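Local coordinates for inosine-uridine preferring nucleoside hydrolase family protein (Bacillus anthracis, PDB 2C40) that belongs to the inosine-uridine preferring nucleoside hydrolase family and holds a calcium ion and alpha-D-ribofuranose in a pocket at the C-terminal ends of its parallel strands, at residues A63-R68 with L131-Y136; D192-E197 with A251-K256. All blocks are in the same frame, centred on the assembly; numbering follows the deposited sequence.

Contact 1: residues A63-R68 with L131-Y136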
ATOM      1  N   ALA A  63       1.253  -3.228 -24.734  1.00 41.16           N
ATOM      2  CA  ALA A  63       1.404  -1.944 -25.369  1.00 40.93           C
ATOM      3  C   ALA A  63       1.068  -0.805 -24.425  1.00 40.84           C
ATOM      4  O   ALA A  63       0.140  -0.888 -23.615  1.00 40.90           O
ATOM      5  CB  ALA A  63       0.521  -1.867 -26.590  1.00 40.81           C
ATOM      6  N   ALA A  64       1.810   0.278 -24.568  1.00 41.19           N
ATOM      7  CA  ALA A  64       1.582   1.506 -23.844  1.00 41.49           C
ATOM      8  C   ALA A  64       0.716   2.470 -24.640  1.00 41.80           C
ATOM      9  O   ALA A  64       1.044   2.783 -25.796  1.00 41.29           O
ATOM     10  CB  ALA A  64       2.972   2.163 -23.523  1.00 42.06           C
ATOM     11  N   SER A  65      -0.356   2.962 -24.011  1.00 41.50           N
ATOM     12  CA  SER A  65      -1.182   4.016 -24.596  1.00 42.01           C
ATOM     13  C   SER A  65      -0.469   5.356 -24.636  1.00 42.61           C
ATOM     14  O   SER A  65       0.416   5.608 -23.831  1.00 43.00           O
ATOM     15  CB  SER A  65      -2.470   4.194 -23.783  1.00 42.72           C
ATOM     16  OG  SER A  65      -3.247   5.226 -24.318  1.00 42.35           O
ATOM     17  N   ASN A  66      -0.804   6.201 -25.614  1.00 42.99           N
ATOM     18  CA  ASN A  66      -0.371   7.610 -25.557  1.00 43.26           C
ATOM     19  C   ASN A  66      -1.604   8.492 -25.514  1.00 43.34           C
ATOM     20  O   ASN A  66      -1.542   9.707 -25.736  1.00 43.37           O
ATOM     21  CB  ASN A  66       0.680   8.012 -26.633  1.00 41.68           C
ATOM     22  CG  ASN A  66       0.202   7.826 -28.078  1.00 41.90           C
ATOM     23  OD1 ASN A  66       0.992   8.020 -29.012  1.00 40.89           O
ATOM     24  ND2 ASN A  66      -1.056   7.485 -28.281  1.00 34.71           N
ATOM     25  N   SER A  67      -2.719   7.863 -25.145  1.00 43.92           N
ATOM     26  CA  SER A  67      -3.978   8.575 -24.970  1.00 43.50           C
ATOM     27  C   SER A  67      -3.855   9.456 -23.759  1.00 43.59           C
ATOM     28  O   SER A  67      -3.146   9.132 -22.787  1.00 43.64           O
ATOM     29  CB  SER A  67      -5.137   7.618 -24.829  1.00 43.47           C
ATOM     30  OG  SER A  67      -5.460   6.981 -26.078  1.00 44.70           O
ATOM     31  N   ARG A  68      -4.513  10.601 -23.837  1.00 43.40           N
ATOM     32  CA  ARG A  68      -4.588  11.518 -22.720  1.00 42.40           C
ATOM     33  C   ARG A  68      -6.033  11.683 -22.293  1.00 42.26           C
ATOM     34  O   ARG A  68      -6.935  11.605 -23.106  1.00 42.98           O
ATOM     35  CB  ARG A  68      -4.024  12.844 -23.129  1.00 42.22           C
ATOM     36  CG  ARG A  68      -2.577  12.792 -23.458  1.00 42.83           C
ATOM     37  CD  ARG A  68      -2.174  14.080 -24.115  1.00 42.17           C
ATOM     38  NE  ARG A  68      -0.764  14.078 -24.457  1.00 43.69           N
ATOM     39  CZ  ARG A  68      -0.046  15.169 -24.732  1.00 42.73           C
ATOM     40  NH1 ARG A  68      -0.609  16.375 -24.689  1.00 41.20           N
ATOM     41  NH2 ARG A  68       1.224  15.044 -25.100  1.00 42.02           N
ATOM     42  N   LEU A 131      -9.841   2.816 -27.529  1.00 41.50           N
ATOM     43  CA  LEU A 131     -10.815   2.298 -28.486  1.00 41.36           C
ATOM     44  C   LEU A 131     -11.488   3.376 -29.361  1.00 41.27           C
ATOM     45  O   LEU A 131     -11.706   3.177 -30.552  1.00 42.61           O
ATOM     46  CB  LEU A 131     -11.866   1.433 -27.774  1.00 40.55           C
ATOM     47  CG  LEU A 131     -13.024   0.846 -28.603  1.00 40.76           C
ATOM     48  CD1 LEU A 131     -12.557  -0.106 -29.691  1.00 40.18           C
ATOM     49  CD2 LEU A 131     -14.033   0.155 -27.706  1.00 38.29           C
ATOM     50  N   ALA A 132     -11.898   4.479 -28.773  1.00 41.66           N
ATOM     51  CA  ALA A 132     -12.468   5.595 -29.532  1.00 41.92           C
ATOM     52  C   ALA A 132     -11.544   5.964 -30.649  1.00 41.86           C
ATOM     53  O   ALA A 132     -11.939   6.152 -31.815  1.00 42.71           O
ATOM     54  CB  ALA A 132     -12.664   6.806 -28.577  1.00 41.32           C
ATOM     55  N   ARG A 133     -10.284   6.056 -30.273  1.00 42.04           N
ATOM     56  CA  ARG A 133      -9.212   6.448 -31.164  1.00 42.90           C
ATOM     57  C   ARG A 133      -8.947   5.429 -32.275  1.00 41.28           C
ATOM     58  O   ARG A 133      -8.800   5.815 -33.396  1.00 40.96           O
ATOM     59  CB  ARG A 133      -7.975   6.701 -30.319  1.00 43.37           C
ATOM     60  CG  ARG A 133      -6.934   7.480 -31.005  1.00 47.49           C
ATOM     61  CD  ARG A 133      -6.413   8.649 -30.101  1.00 47.39           C
ATOM     62  NE  ARG A 133      -5.556   8.147 -29.063  1.00 46.20           N
ATOM     63  CZ  ARG A 133      -4.229   8.247 -29.050  1.00 44.79           C
ATOM     64  NH1 ARG A 133      -3.549   8.892 -30.005  1.00 42.09           N
ATOM     65  NH2 ARG A 133      -3.572   7.731 -28.021  1.00 41.64           N
ATOM     66  N   ALA A 134      -8.901   4.151 -31.920  1.00 40.90           N
ATOM     67  CA  ALA A 134      -8.849   3.014 -32.843  1.00 41.17           C
ATOM     68  C   ALA A 134      -9.957   3.082 -33.882  1.00 41.03           C
ATOM     69  O   ALA A 134      -9.718   2.968 -35.080  1.00 40.77           O
ATOM     70  CB  ALA A 134      -8.976   1.672 -32.041  1.00 41.14           C
ATOM     71  N   LEU A 135     -11.161   3.331 -33.398  1.00 41.76           N
ATOM     72  CA  LEU A 135     -12.348   3.436 -34.245  1.00 42.17           C
ATOM     73  C   LEU A 135     -12.324   4.642 -35.163  1.00 42.90           C
ATOM     74  O   LEU A 135     -12.689   4.564 -36.345  1.00 42.41           O
ATOM     75  CB  LEU A 135     -13.577   3.495 -33.358  1.00 42.08           C
ATOM     76  CG  LEU A 135     -13.856   2.179 -32.615  1.00 42.28           C
ATOM     77  CD1 LEU A 135     -14.782   2.466 -31.468  1.00 43.05           C
ATOM     78  CD2 LEU A 135     -14.473   1.130 -33.578  1.00 44.07           C
ATOM     79  N   TYR A 136     -11.850   5.757 -34.639  1.00 44.19           N
ATOM     80  CA  TYR A 136     -11.753   6.968 -35.452  1.00 44.85           C
ATOM     81  C   TYR A 136     -10.812   6.751 -36.657  1.00 44.29           C
ATOM     82  O   TYR A 136     -11.145   7.091 -37.772  1.00 43.33           O
ATOM     83  CB  TYR A 136     -11.359   8.166 -34.597  1.00 45.83           C
ATOM     84  CG  TYR A 136     -11.135   9.351 -35.456  1.00 49.37           C
ATOM     85  CD1 TYR A 136      -9.822   9.819 -35.699  1.00 50.51           C
ATOM     86  CD2 TYR A 136     -12.202   9.970 -36.122  1.00 50.93           C
ATOM     87  CE1 TYR A 136      -9.591  10.899 -36.535  1.00 51.11           C
ATOM     88  CE2 TYR A 136     -11.961  11.076 -36.972  1.00 51.32           C
ATOM     89  CZ  TYR A 136     -10.650  11.529 -37.163  1.00 50.22           C
ATOM     90  OH  TYR A 136     -10.356  12.597 -38.015  1.00 53.72           O
TER
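R133 reaches from helix 129-137 to S67 and N66, in the loop that follows edge strand 62-64. It is the main contributor, with 75 Å² of its surface covered, against 27 Å² for S67 and 26 Å² for N66. The grip on S67 is side-on: NE and NH2 converge on a single hydroxyl oxygen lying in the guanidinium plane. R133 NH2 gives S67 OG the shorter and straighter bond, at 2.8 Å and 157°, whereas R133 NE reaches the same S67 OG at 3.2 Å with a more bent angle of 139°. The arginine leaves the helix with CG opposite the backbone N (chi1 -163°), and further bends at chi2 and chi3 turn the guanidinium edge toward the loop. The N66 side chain comes in at the NH1/NH2 end of the guanidinium, crossing that of R133 nearly at a right angle. S67 OG is also hydrogen-bonded to D130 OD1 at the start of the helix, so both its bonding roles are engaged and its rotation should be restricted. D130 OD1 takes a hydrogen bond from S65 as well, and thus links two residues of the loop to the helix. Within the loop, S67 N donates to S65 OG over 2.8 Å, the bond that defines an ST turn. The backbones stay apart, S67 CA lying 8.4 Å from R133 CA, and the interval is spanned by the polar side chains that bond across it. The arrangement joins an ST turn leaving an edge strand to the first turns of a helix in a Rossmann-like alpha/beta fold with parallel strand order 3-2-1-4-5-6.

Contact 2: residues D192-E197 with A251-K256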
ATOM      1  N   ASP A 192     -21.630  -4.992 -23.583  1.00 43.75           N
ATOM      2  CA  ASP A 192     -21.945  -5.427 -22.260  1.00 43.59           C
ATOM      3  C   ASP A 192     -21.301  -4.429 -21.267  1.00 43.77           C
ATOM      4  O   ASP A 192     -20.091  -4.146 -21.335  1.00 43.79           O
ATOM      5  CB  ASP A 192     -21.437  -6.857 -22.015  1.00 43.79           C
ATOM      6  CG  ASP A 192     -22.012  -7.906 -23.022  1.00 44.83           C
ATOM      7  OD1 ASP A 192     -23.143  -7.769 -23.536  1.00 43.25           O
ATOM      8  OD2 ASP A 192     -21.292  -8.896 -23.273  1.00 46.37           O
ATOM      9  N   LEU A 193     -22.130  -3.921 -20.354  1.00 43.72           N
ATOM     10  CA  LEU A 193     -21.752  -2.913 -19.334  1.00 43.81           C
ATOM     11  C   LEU A 193     -21.763  -3.513 -17.945  1.00 42.78           C
ATOM     12  O   LEU A 193     -22.810  -3.991 -17.494  1.00 41.89           O
ATOM     13  CB  LEU A 193     -22.777  -1.785 -19.205  1.00 43.94           C
ATOM     14  CG  LEU A 193     -22.541  -0.409 -19.770  1.00 46.82           C
ATOM     15  CD1 LEU A 193     -23.488   0.594 -19.125  1.00 47.41           C
ATOM     16  CD2 LEU A 193     -21.084   0.019 -19.630  1.00 45.68           C
ATOM     17  N   ILE A 194     -20.612  -3.458 -17.276  1.00 41.63           N
ATOM     18  CA  ILE A 194     -20.570  -3.617 -15.809  1.00 42.10           C
ATOM     19  C   ILE A 194     -20.570  -2.185 -15.190  1.00 41.80           C
ATOM     20  O   ILE A 194     -19.561  -1.464 -15.201  1.00 41.63           O
ATOM     21  CB  ILE A 194     -19.392  -4.503 -15.347  1.00 41.27           C
ATOM     22  CG1 ILE A 194     -19.619  -5.950 -15.765  1.00 40.86           C
ATOM     23  CG2 ILE A 194     -19.210  -4.462 -13.837  1.00 43.05           C
ATOM     24  CD1 ILE A 194     -19.447  -6.236 -17.249  1.00 37.18           C
ATOM     25  N   THR A 195     -21.743  -1.772 -14.732  1.00 42.27           N
ATOM     26  CA  THR A 195     -21.948  -0.474 -14.090  1.00 42.06           C
ATOM     27  C   THR A 195     -21.516  -0.510 -12.624  1.00 43.36           C
ATOM     28  O   THR A 195     -21.331  -1.594 -12.052  1.00 44.28           O
ATOM     29  CB  THR A 195     -23.415  -0.068 -14.169  1.00 41.00           C
ATOM     30  OG1 THR A 195     -24.214  -0.971 -13.358  1.00 43.24           O
ATOM     31  CG2 THR A 195     -23.902  -0.054 -15.654  1.00 38.14           C
ATOM     32  N   LEU A 196     -21.410   0.655 -11.984  1.00 43.08           N
ATOM     33  CA  LEU A 196     -21.251   0.678 -10.541  1.00 43.33           C
ATOM     34  C   LEU A 196     -22.235  -0.239  -9.789  1.00 44.20           C
ATOM     35  O   LEU A 196     -21.796  -0.936  -8.845  1.00 44.96           O
ATOM     36  CB  LEU A 196     -21.334   2.095  -9.996  1.00 43.46           C
ATOM     37  CG  LEU A 196     -20.219   3.060 -10.478  1.00 43.19           C
ATOM     38  CD1 LEU A 196     -20.516   4.499 -10.014  1.00 44.42           C
ATOM     39  CD2 LEU A 196     -18.811   2.636 -10.008  1.00 42.99           C
ATOM     40  N   GLU A 197     -23.524  -0.240 -10.184  1.00 44.36           N
ATOM     41  CA  GLU A 197     -24.604  -0.985  -9.485  1.00 44.83           C
ATOM     42  C   GLU A 197     -24.481  -2.494  -9.676  1.00 44.30           C
ATOM     43  O   GLU A 197     -24.997  -3.256  -8.864  1.00 42.44           O
ATOM     44  CB  GLU A 197     -26.022  -0.740 -10.059  1.00 46.39           C
ATOM     45  CG  GLU A 197     -26.494   0.649 -10.253  1.00 50.01           C
ATOM     46  CD  GLU A 197     -25.971   1.268 -11.527  1.00 48.66           C
ATOM     47  OE1 GLU A 197     -26.702   1.336 -12.532  1.00 52.08           O
ATOM     48  OE2 GLU A 197     -24.831   1.695 -11.476  1.00 46.79           O
ATOM     49  N   ALA A 251     -14.054  -8.796 -15.933  1.00 42.25           N
ATOM     50  CA  ALA A 251     -13.175  -9.835 -16.492  1.00 42.86           C
ATOM     51  C   ALA A 251     -13.738 -11.236 -16.291  1.00 43.23           C
ATOM     52  O   ALA A 251     -13.612 -12.083 -17.175  1.00 43.42           O
ATOM     53  CB  ALA A 251     -11.799  -9.733 -15.867  1.00 43.82           C
ATOM     54  N   ALA A 252     -14.395 -11.468 -15.143  1.00 43.00           N
ATOM     55  CA  ALA A 252     -14.996 -12.759 -14.843  1.00 42.78           C
ATOM     56  C   ALA A 252     -16.244 -13.026 -15.714  1.00 42.95           C
ATOM     57  O   ALA A 252     -16.543 -14.169 -16.054  1.00 42.45           O
ATOM     58  CB  ALA A 252     -15.354 -12.839 -13.401  1.00 43.46           C
ATOM     59  N   PHE A 253     -16.961 -11.964 -16.053  1.00 42.56           N
ATOM     60  CA  PHE A 253     -18.132 -12.038 -16.920  1.00 42.84           C
ATOM     61  C   PHE A 253     -17.723 -12.468 -18.351  1.00 43.04           C
ATOM     62  O   PHE A 253     -18.471 -13.150 -19.038  1.00 41.99           O
ATOM     63  CB  PHE A 253     -18.850 -10.683 -16.997  1.00 42.05           C
ATOM     64  CG  PHE A 253     -20.100 -10.701 -17.821  1.00 42.94           C
ATOM     65  CD1 PHE A 253     -21.244 -11.293 -17.347  1.00 42.09           C
ATOM     66  CD2 PHE A 253     -20.134 -10.144 -19.095  1.00 44.71           C
ATOM     67  CE1 PHE A 253     -22.407 -11.315 -18.129  1.00 42.06           C
ATOM     68  CE2 PHE A 253     -21.282 -10.194 -19.859  1.00 42.25           C
ATOM     69  CZ  PHE A 253     -22.411 -10.752 -19.365  1.00 41.33           C
ATOM     70  N   VAL A 254     -16.552 -12.023 -18.789  1.00 42.97           N
ATOM     71  CA  VAL A 254     -15.984 -12.473 -20.050  1.00 43.66           C
ATOM     72  C   VAL A 254     -15.676 -13.992 -19.986  1.00 43.37           C
ATOM     73  O   VAL A 254     -15.994 -14.736 -20.911  1.00 42.79           O
ATOM     74  CB  VAL A 254     -14.702 -11.659 -20.419  1.00 43.25           C
ATOM     75  CG1 VAL A 254     -13.985 -12.286 -21.613  1.00 44.88           C
ATOM     76  CG2 VAL A 254     -15.066 -10.206 -20.694  1.00 43.81           C
ATOM     77  N   GLY A 255     -15.069 -14.432 -18.889  1.00 43.17           N
ATOM     78  CA  GLY A 255     -14.758 -15.842 -18.708  1.00 43.24           C
ATOM     79  C   GLY A 255     -15.954 -16.724 -18.390  1.00 43.20           C
ATOM     80  O   GLY A 255     -15.945 -17.898 -18.721  1.00 42.87           O
ATOM     81  N   LYS A 256     -16.956 -16.174 -17.719  1.00 43.47           N
ATOM     82  CA  LYS A 256     -18.092 -16.950 -17.231  1.00 44.36           C
ATOM     83  C   LYS A 256     -19.354 -16.108 -17.215  1.00 44.46           C
ATOM     84  O   LYS A 256     -19.820 -15.694 -16.179  1.00 44.66           O
ATOM     85  CB  LYS A 256     -17.820 -17.507 -15.838  1.00 43.94           C
ATOM     86  CG  LYS A 256     -18.779 -18.587 -15.454  1.00 46.00           C
ATOM     87  CD  LYS A 256     -18.384 -19.265 -14.163  1.00 49.16           C
ATOM     88  CE  LYS A 256     -17.635 -20.561 -14.413  1.00 51.58           C
ATOM     89  NZ  LYS A 256     -17.446 -21.312 -13.136  1.00 55.43           N
TER
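D192 OD2, on strand 191-194, meets the ring of F253 from helix 246-255 at its rim: the oxygen lies near the ring plane, 3.7 Å from F253 CE2, and the carboxylate is turned 89° from the ring. An acidic oxygen beside the C-H rim, which carries slight positive charge, is consistent with a weakly favourable electrostatic approach. The phenylalanine side chain leaves the helix with its ring pointing away from its own backbone N (chi1 -177°), which carries it toward the strand, and 60 Å² of F253 is covered there. This is helix-on-sheet packing in an alpha/beta fold, for strand 191-194 runs parallel between strands 145-151 and 286-292, with backbone bonds from D192 to L148 and W150 and from L193 to H289 and V291. D192 and I194 face the helix, and L193 points away from it. The apolar part of the contact is looser, I194 CD1 standing 4.4 Å from F253 CD2 in an oblique approach. Beyond the strand, L196 O accepts a hydrogen bond from W246 NE1 at the start of the same helix, next to D247, which binds the calcium ion and alpha-D-ribofuranose; the side chain of I194 lies about 9 Å from that sugar.

From the N terminus, strands 2-8 and 27-34 precede both contacts. Contact 1 opens at edge strand 62-64 and closes at helix 129-137, after 62 intervening residues that include helix 105-115 and strand 120-124. Contact 2 opens later, at strand 191-194, and closes at helix 246-255 after 53 residues that contain helices but no strand. The two loops are therefore in series, neither nested nor crossed. The centres of contact 1 and contact 2 are about 22 Å apart, on opposite sides of the chain's centre; their nearest atoms are about 10 Å apart. Both reach the same mixed sheet: contact 1 ties helix 129-137 to the loop leaving one edge strand, 62-64, contact 2 a later helix to an interior strand.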